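Local atomic coordinates of putative Phosphoglycerate mutase (Plasmodium falciparum, PDB entry 3EOZ), a protein that probably works as a serine/threonine-protein phosphatase of the phosphoglycerate mutase family, and may also have phosphoglycerate mutase activity. Residues 62-66 / 67-71; 152-155 / 156-160; 161-164 / 165-169. All blocks are in the same frame, centred on the assembly; numbering follows the deposited sequence. Where two conformers were deposited one is given.

Contact 1 of 3, residues 62-66 / 67-71; sequences DILNN and KKVSV
Leu-64 and Lys-67 lie on the two sides of a tight backbone turn in which Asn-65 is extended and Asn-66 takes the left-handed helical region (phi 63°), and this leads the chain from helix 49-64 into strand 68-74. Leu-64 O stands 3.0 Å from Lys-67 N, but the N-H is badly directed, so this close approach is not a hydrogen bond. The side-chain contact across the turn is apolar. Methyl CD1 of Leu-64 meets methyl CG2 of Val-69 at 3.6 Å, the two side chains crossing at about a right angle, so that one branch of each makes the touch. Two torsions present these methyls: the leucine CG lies opposite its own carbonyl carbon (chi1 -69°), while in Val-69 it is CG2 that takes this place and CG1 that stands opposite the backbone N (chi1 174°). Both residues are buried, in contrast to the exposed pair Asn-65 and Asn-66 at the bend. Lys-67 leaves the turn and runs out extended beyond CG to hydrogen-bond through NZ with Tyr-149 OH. The example shows how an apolar pair packs just inside a helix-to-strand turn. Leu-64, in the last part of helix 49-64, packs on Tyr-149 and Leu-151 of strand 148-154 and on Phe-91, and Val-69 shares Leu-151 and Phe-91 while strand 68-74 pairs in parallel with strand 148-154.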
loop_
_atom_site.group_PDB
_atom_site.type_symbol
_atom_site.label_atom_id
_atom_site.label_comp_id
_atom_site.label_asym_id
_atom_site.label_seq_id
_atom_site.Cartn_x
_atom_site.Cartn_y
_atom_site.Cartn_z
ATOM N N ASP B 62 -6.178 27.470 -3.459
ATOM C CA ASP B 62 -5.139 27.513 -4.486
ATOM C C ASP B 62 -5.438 26.583 -5.654
ATOM O O ASP B 62 -5.325 26.990 -6.806
ATOM C CB ASP B 62 -3.757 27.219 -3.895
ATOM C CG ASP B 62 -3.221 28.374 -3.068
ATOM O OD1 ASP B 62 -3.766 29.500 -3.182
ATOM O OD2 ASP B 62 -2.249 28.163 -2.303
ATOM N N ILE B 63 -5.837 25.346 -5.366
ATOM C CA ILE B 63 -6.041 24.353 -6.434
ATOM C C ILE B 63 -7.398 24.480 -7.149
ATOM O O ILE B 63 -7.572 23.956 -8.252
ATOM C CB ILE B 63 -5.810 22.909 -5.919
ATOM C CG1 ILE B 63 -6.888 22.488 -4.922
ATOM C CG2 ILE B 63 -4.428 22.788 -5.276
ATOM C CD1 ILE B 63 -6.575 21.190 -4.236
ATOM N N LEU B 64 -8.352 25.171 -6.524
ATOM C CA LEU B 64 -9.676 25.422 -7.129
ATOM C C LEU B 64 -9.842 26.868 -7.658
ATOM O O LEU B 64 -10.906 27.226 -8.167
ATOM C CB LEU B 64 -10.788 25.095 -6.122
ATOM C CG LEU B 64 -10.985 23.620 -5.758
ATOM C CD1 LEU B 64 -11.736 23.460 -4.434
ATOM C CD2 LEU B 64 -11.712 22.906 -6.873
ATOM N N ASN B 65 -8.803 27.693 -7.533
ATOM C CA ASN B 65 -8.808 29.052 -8.089
ATOM C C ASN B 65 -9.410 29.083 -9.503
ATOM O O ASN B 65 -9.021 28.288 -10.366
ATOM C CB ASN B 65 -7.373 29.601 -8.116
ATOM C CG ASN B 65 -7.274 30.988 -8.750
ATOM O OD1 ASN B 65 -7.592 32.010 -8.118
ATOM N ND2 ASN B 65 -6.814 31.030 -9.999
ATOM N N ASN B 66 -10.350 30.003 -9.724
ATOM C CA ASN B 66 -11.112 30.089 -10.976
ATOM C C ASN B 66 -11.957 28.847 -11.216
ATOM O O ASN B 66 -11.929 28.255 -12.301
ATOM C CB ASN B 66 -10.216 30.337 -12.200
ATOM C CG ASN B 66 -9.189 31.434 -11.975
ATOM O OD1 ASN B 66 -9.411 32.380 -11.210
ATOM N ND2 ASN B 66 -8.046 31.307 -12.652
ATOM N N LYS B 67 -12.700 28.454 -10.190
ATOM C CA LYS B 67 -13.734 27.428 -10.313
ATOM C C LYS B 67 -14.617 27.528 -9.082
ATOM O O LYS B 67 -14.124 27.783 -7.987
ATOM C CB LYS B 67 -13.128 26.024 -10.504
ATOM C CG LYS B 67 -13.262 25.494 -11.958
ATOM C CD LYS B 67 -12.206 24.440 -12.332
ATOM C CE LYS B 67 -12.688 23.548 -13.508
ATOM N NZ LYS B 67 -11.847 22.331 -13.719
ATOM N N LYS B 68 -15.923 27.371 -9.273
ATOM C CA LYS B 68 -16.885 27.690 -8.223
ATOM C C LYS B 68 -17.111 26.504 -7.289
ATOM O O LYS B 68 -17.434 25.409 -7.751
ATOM C CB LYS B 68 -18.220 28.114 -8.852
ATOM N N VAL B 69 -16.941 26.735 -5.986
ATOM C CA VAL B 69 -17.292 25.763 -4.946
ATOM C C VAL B 69 -18.653 26.124 -4.349
ATOM O O VAL B 69 -18.747 27.012 -3.516
ATOM C CB VAL B 69 -16.229 25.725 -3.813
ATOM C CG1 VAL B 69 -16.675 24.828 -2.678
ATOM C CG2 VAL B 69 -14.895 25.261 -4.347
ATOM N N SER B 70 -19.697 25.413 -4.753
ATOM C CA SER B 70 -21.056 25.739 -4.340
ATOM C C SER B 70 -21.460 25.188 -2.978
ATOM O O SER B 70 -22.230 25.837 -2.264
ATOM C CB SER B 70 -22.059 25.262 -5.398
ATOM O OG SER B 70 -21.941 23.878 -5.652
ATOM N N VAL B 71 -20.973 23.994 -2.620
ATOM C CA VAL B 71 -21.339 23.356 -1.341
ATOM C C VAL B 71 -20.139 22.729 -0.637
ATOM O O VAL B 71 -19.243 22.207 -1.272
ATOM C CB VAL B 71 -22.379 22.239 -1.535
ATOM C CG1 VAL B 71 -22.926 21.769 -0.170
ATOM C CG2 VAL B 71 -23.505 22.693 -2.464
#

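Contact 2 of 3, residues 152-155 / 156-160; sequences VICH and GNVIR. With PO4 (phosphate ion), chain E.
His-155 turns its ring back onto the first turn of the helix that it precedes: Asn-157 N donates to ND1 over 2.9 Å, almost straight at 168° and lying in the ring plane. This is an N-cap bond made by an imidazole, and it fixes the rotation of the ring. With CG trans to the main-chain N (chi1 -170°), the ring runs alongside Asn-157. The histidine's carbonyl continues the helical pattern, accepting a nearly linear bond from Ile-159 N (2.9 Å) and a weak one from Val-158 N. Packing is tight on the inward side. There Cys-154, just before the histidine, directs its side chain at the helix, with SG 3.6 Å from Val-158 CG1. Cys-154, Val-158 and Ile-159 are buried; Val-158 also rests on Ile-131, and Ile-159 on Arg-28 and Tyr-180. The other side is looser and more polar: His-155, Gly-156 and Asn-157 are all partly exposed, and the neighbour here is a phosphate ion, probably from the crystallisation liquor. Gly-156 N, at the start of the helix, donates to its O1 at 2.9 Å, a bond that the positive end of the helix dipole would be expected to strengthen. The phosphate lies over one face of the His-155 ring, though its modelled closeness there is doubtful. Arg-79 and Glu-104 also touch the histidine. A His-Gly step from a central parallel strand into a helix, beside a bound phosphate, is consistent with the phosphate pocket of the histidine phosphatase fold, in which the family carries its second conserved histidine at such a strand end.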
loop_
_atom_site.group_PDB
_atom_site.type_symbol
_atom_site.label_atom_id
_atom_site.label_comp_id
_atom_site.label_asym_id
_atom_site.label_seq_id
_atom_site.Cartn_x
_atom_site.Cartn_y
_atom_site.Cartn_z
ATOM N N VAL B 152 -16.485 17.412 0.072
ATOM C CA VAL B 152 -17.085 16.494 1.020
ATOM C C VAL B 152 -16.086 16.344 2.149
ATOM O O VAL B 152 -15.007 15.833 1.937
ATOM C CB VAL B 152 -17.394 15.156 0.353
ATOM C CG1 VAL B 152 -18.168 14.255 1.293
ATOM C CG2 VAL B 152 -18.182 15.400 -0.909
ATOM N N ILE B 153 -16.430 16.829 3.337
ATOM C CA ILE B 153 -15.540 16.704 4.489
ATOM C C ILE B 153 -15.861 15.410 5.207
ATOM O O ILE B 153 -17.027 15.100 5.440
ATOM C CB ILE B 153 -15.622 17.894 5.436
ATOM C CG1 ILE B 153 -15.276 19.172 4.668
ATOM C CG2 ILE B 153 -14.661 17.711 6.610
ATOM C CD1 ILE B 153 -15.159 20.355 5.550
ATOM N N CYS B 154 -14.816 14.655 5.537
ATOM C CA CYS B 154 -14.976 13.247 5.918
ATOM C C CYS B 154 -14.138 12.842 7.115
ATOM O O CYS B 154 -12.967 13.195 7.229
ATOM C CB CYS B 154 -14.561 12.347 4.752
ATOM S SG CYS B 154 -15.689 12.315 3.370
ATOM N N HIS B 155 -14.752 12.067 7.992
ATOM C CA HIS B 155 -14.017 11.285 8.967
ATOM C C HIS B 155 -13.170 10.264 8.208
ATOM O O HIS B 155 -13.532 9.829 7.098
ATOM C CB HIS B 155 -14.987 10.572 9.897
ATOM C CG HIS B 155 -14.331 9.935 11.081
ATOM N ND1 HIS B 155 -13.556 8.794 10.989
ATOM C CD2 HIS B 155 -14.342 10.275 12.392
ATOM C CE1 HIS B 155 -13.122 8.459 12.191
ATOM N NE2 HIS B 155 -13.576 9.347 13.059
ATOM N N GLY B 156 -12.041 9.896 8.800
ATOM C CA GLY B 156 -11.126 8.930 8.198
ATOM C C GLY B 156 -11.773 7.598 7.881
ATOM O O GLY B 156 -11.459 7.007 6.848
ATOM N N ASN B 157 -12.670 7.123 8.746
ATOM C CA ASN B 157 -13.368 5.869 8.493
ATOM C C ASN B 157 -14.297 6.004 7.290
ATOM O O ASN B 157 -14.586 5.023 6.603
ATOM C CB ASN B 157 -14.162 5.422 9.733
ATOM C CG ASN B 157 -13.260 5.026 10.910
ATOM O OD1 ASN B 157 -12.066 4.796 10.749
ATOM N ND2 ASN B 157 -13.846 4.949 12.097
ATOM N N VAL B 158 -14.777 7.224 7.046
ATOM C CA VAL B 158 -15.645 7.466 5.912
ATOM C C VAL B 158 -14.814 7.523 4.624
ATOM O O VAL B 158 -15.121 6.793 3.676
ATOM C CB VAL B 158 -16.495 8.743 6.109
ATOM C CG1 VAL B 158 -17.064 9.283 4.741
ATOM C CG2 VAL B 158 -17.593 8.450 7.130
ATOM N N ILE B 159 -13.756 8.343 4.614
ATOM C CA ILE B 159 -12.800 8.366 3.503
ATOM C C ILE B 159 -12.294 6.959 3.122
ATOM O O ILE B 159 -12.102 6.641 1.932
ATOM C CB ILE B 159 -11.555 9.249 3.790
ATOM C CG1 ILE B 159 -11.968 10.705 3.931
ATOM C CG2 ILE B 159 -10.569 9.137 2.648
ATOM C CD1 ILE B 159 -10.846 11.754 3.754
ATOM N N ARG B 160 -12.068 6.139 4.138
ATOM C CA ARG B 160 -11.582 4.786 3.945
ATOM C C ARG B 160 -12.598 3.945 3.217
ATOM O O ARG B 160 -12.259 3.286 2.234
ATOM C CB ARG B 160 -11.254 4.138 5.290
ATOM C CG ARG B 160 -10.551 2.808 5.145
ATOM C CD ARG B 160 -9.897 2.363 6.423
ATOM N NE ARG B 160 -10.889 2.094 7.457
ATOM C CZ ARG B 160 -10.851 2.579 8.696
ATOM N NH1 ARG B 160 -9.856 3.379 9.096
ATOM N NH2 ARG B 160 -11.820 2.253 9.550
HETATM P P PO4 E . -10.953 11.949 11.921
HETATM O O1 PO4 E . -10.976 12.066 10.411
HETATM O O2 PO4 E . -9.847 10.991 12.298
HETATM O O3 PO4 E . -10.731 13.310 12.550
HETATM O O4 PO4 E . -12.247 11.435 12.466
#

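Contact 3 of 3, residues 161-164 / 165-169; sequences YFLC and RALQI. With PO4 (phosphate ion), chain D.
Arg-165 uses two N-H groups on its guanidinium edge: NH1 donates to Tyr-161 OH at 2.9 Å, and NE to O4 of a phosphate ion at 2.7 Å along a nearly straight line (166°). The first bond is more bent, with the hydroxyl tilted from the guanidinium plane. An extended chain, with CG opposite the backbone N (chi1 180°), carries the group out alongside the tyrosine, whose ring plane is steeply inclined to it. NH1 also bonds Asn-132 OD1, and Tyr-135 OH also hydrogen-bonds the phosphate, which probably came from the crystallisation liquor.

Backbone bonds come next: Ala-166 N to Phe-162 O and Leu-167 N to Leu-163 O keep the helix going, and Ile-169 N then reaches Cys-164 O at 3.0 Å on a carbonyl lone pair. A water lies 2.9 Å from both Cys-164 O and Ile-169 O.

Outward of these, the packing is apolar and looser. Leu-163 CD2 is 4.1 Å from Leu-167 CD1, the two running side by side, while CD1 of Ile-169 folds back to within 4.2 Å of Cys-164 SG. Across the subunit interface, Gln-168 OE1 hydrogen-bonds Arg-28 of the second subunit. With Gln-168 at positive phi and Ile-169 N bonded back into the last turn, the arrangement is a Schellman motif ending helix 156-166.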
loop_
_atom_site.group_PDB
_atom_site.type_symbol
_atom_site.label_atom_id
_atom_site.label_comp_id
_atom_site.label_asym_id
_atom_site.label_seq_id
_atom_site.Cartn_x
_atom_site.Cartn_y
_atom_site.Cartn_z
ATOM N N TYR B 161 -13.836 3.958 3.699
ATOM C CA TYR B 161 -14.929 3.225 3.052
ATOM C C TYR B 161 -15.074 3.702 1.601
ATOM O O TYR B 161 -15.016 2.904 0.686
ATOM C CB TYR B 161 -16.246 3.403 3.821
ATOM C CG TYR B 161 -17.459 2.764 3.161
ATOM C CD1 TYR B 161 -18.143 3.409 2.147
ATOM C CD2 TYR B 161 -17.950 1.518 3.589
ATOM C CE1 TYR B 161 -19.253 2.832 1.540
ATOM C CE2 TYR B 161 -19.056 0.931 2.987
ATOM C CZ TYR B 161 -19.706 1.595 1.965
ATOM O OH TYR B 161 -20.806 1.027 1.356
ATOM N N PHE B 162 -15.224 5.006 1.392
ATOM C CA PHE B 162 -15.350 5.551 0.037
ATOM C C PHE B 162 -14.259 5.074 -0.902
ATOM O O PHE B 162 -14.537 4.631 -2.007
ATOM C CB PHE B 162 -15.342 7.097 0.049
ATOM C CG PHE B 162 -16.599 7.734 0.624
ATOM C CD1 PHE B 162 -17.764 6.992 0.868
ATOM C CD2 PHE B 162 -16.614 9.088 0.916
ATOM C CE1 PHE B 162 -18.901 7.596 1.383
ATOM C CE2 PHE B 162 -17.759 9.701 1.432
ATOM C CZ PHE B 162 -18.899 8.952 1.663
ATOM N N LEU B 163 -13.014 5.178 -0.470
ATOM C CA LEU B 163 -11.891 4.932 -1.376
ATOM C C LEU B 163 -11.635 3.450 -1.559
ATOM O O LEU B 163 -11.328 3.010 -2.668
ATOM C CB LEU B 163 -10.632 5.655 -0.900
ATOM C CG LEU B 163 -10.688 7.183 -1.017
ATOM C CD1 LEU B 163 -9.399 7.808 -0.491
ATOM C CD2 LEU B 163 -10.904 7.605 -2.439
ATOM N N CYS B 164 -11.770 2.667 -0.492
ATOM C CA CYS B 164 -11.672 1.207 -0.652
ATOM C C CYS B 164 -12.678 0.742 -1.700
ATOM O O CYS B 164 -12.368 -0.075 -2.584
ATOM C CB CYS B 164 -11.900 0.454 0.675
ATOM S SG CYS B 164 -10.491 0.524 1.801
ATOM N N ARG B 165 -13.880 1.296 -1.602
ATOM C CA ARG B 165 -14.963 0.927 -2.494
ATOM C C ARG B 165 -14.765 1.518 -3.910
ATOM O O ARG B 165 -14.778 0.783 -4.894
ATOM C CB ARG B 165 -16.285 1.344 -1.870
ATOM C CG ARG B 165 -17.452 1.009 -2.718
ATOM C CD ARG B 165 -18.777 1.156 -1.978
ATOM N NE ARG B 165 -19.869 0.907 -2.926
ATOM C CZ ARG B 165 -21.157 0.981 -2.630
ATOM N NH1 ARG B 165 -21.547 1.302 -1.403
ATOM N NH2 ARG B 165 -22.054 0.761 -3.577
ATOM N N ALA B 166 -14.516 2.820 -4.017
ATOM C CA ALA B 166 -14.388 3.452 -5.344
ATOM C C ALA B 166 -13.188 2.936 -6.129
ATOM O O ALA B 166 -13.246 2.782 -7.354
ATOM C CB ALA B 166 -14.317 5.012 -5.216
ATOM N N LEU B 167 -12.080 2.699 -5.433
ATOM C CA LEU B 167 -10.844 2.316 -6.114
ATOM C C LEU B 167 -10.622 0.806 -6.076
ATOM O O LEU B 167 -9.637 0.314 -6.617
ATOM C CB LEU B 167 -9.655 3.064 -5.533
ATOM C CG LEU B 167 -9.822 4.582 -5.540
ATOM C CD1 LEU B 167 -8.660 5.209 -4.852
ATOM C CD2 LEU B 167 -9.978 5.128 -6.970
ATOM N N GLN B 168 -11.564 0.077 -5.488
ATOM C CA GLN B 168 -11.452 -1.394 -5.383
ATOM C C GLN B 168 -10.125 -1.789 -4.787
ATOM O O GLN B 168 -9.401 -2.578 -5.365
ATOM C CB GLN B 168 -11.584 -2.048 -6.756
ATOM C CG GLN B 168 -12.794 -1.620 -7.565
ATOM C CD GLN B 168 -12.702 -2.141 -8.988
ATOM O OE1 GLN B 168 -12.892 -3.342 -9.231
ATOM N NE2 GLN B 168 -12.387 -1.247 -9.937
ATOM N N ILE B 169 -9.790 -1.195 -3.654
ATOM C CA ILE B 169 -8.499 -1.409 -3.042
ATOM C C ILE B 169 -8.421 -2.819 -2.487
ATOM O O ILE B 169 -9.343 -3.272 -1.823
ATOM C CB ILE B 169 -8.271 -0.453 -1.860
ATOM C CG1 ILE B 169 -8.185 1.013 -2.375
ATOM C CG2 ILE B 169 -7.043 -0.913 -1.066
ATOM C CD1 ILE B 169 -8.057 2.088 -1.269
HETATM P P PO4 D . -19.156 0.395 -6.704
HETATM O O1 PO4 D . -18.656 -0.738 -7.577
HETATM O O2 PO4 D . -18.478 1.691 -7.118
HETATM O O3 PO4 D . -20.644 0.523 -6.901
HETATM O O4 PO4 D . -18.913 0.027 -5.257
HETATM O O HOH W 1 -12.204 -2.809 -1.795
#

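Overall arrangement
The three contacts follow one another along this piece of the protein, the histidine phosphatase domain. Contacts 2 and 3 share helix 156-166: contact 2 forms its start, contact 3 its end, their centres 12 Å apart, and they meet where Cys-154 SG packs on Phe-162 CE2 at 3.9 Å. Contact 1 is centred about 17 Å from the centre of the chain, 20 Å from the centre of contact 2 and 25 Å from that of contact 3. The nearest atoms of contacts 1 and 2 are about 6 Å apart, without touching, and the sheet joins them through neighbouring strands 68-74 and 148-154. The probable phosphate pocket belongs to contact 2; contact 3 binds a separate phosphate and faces the second subunit.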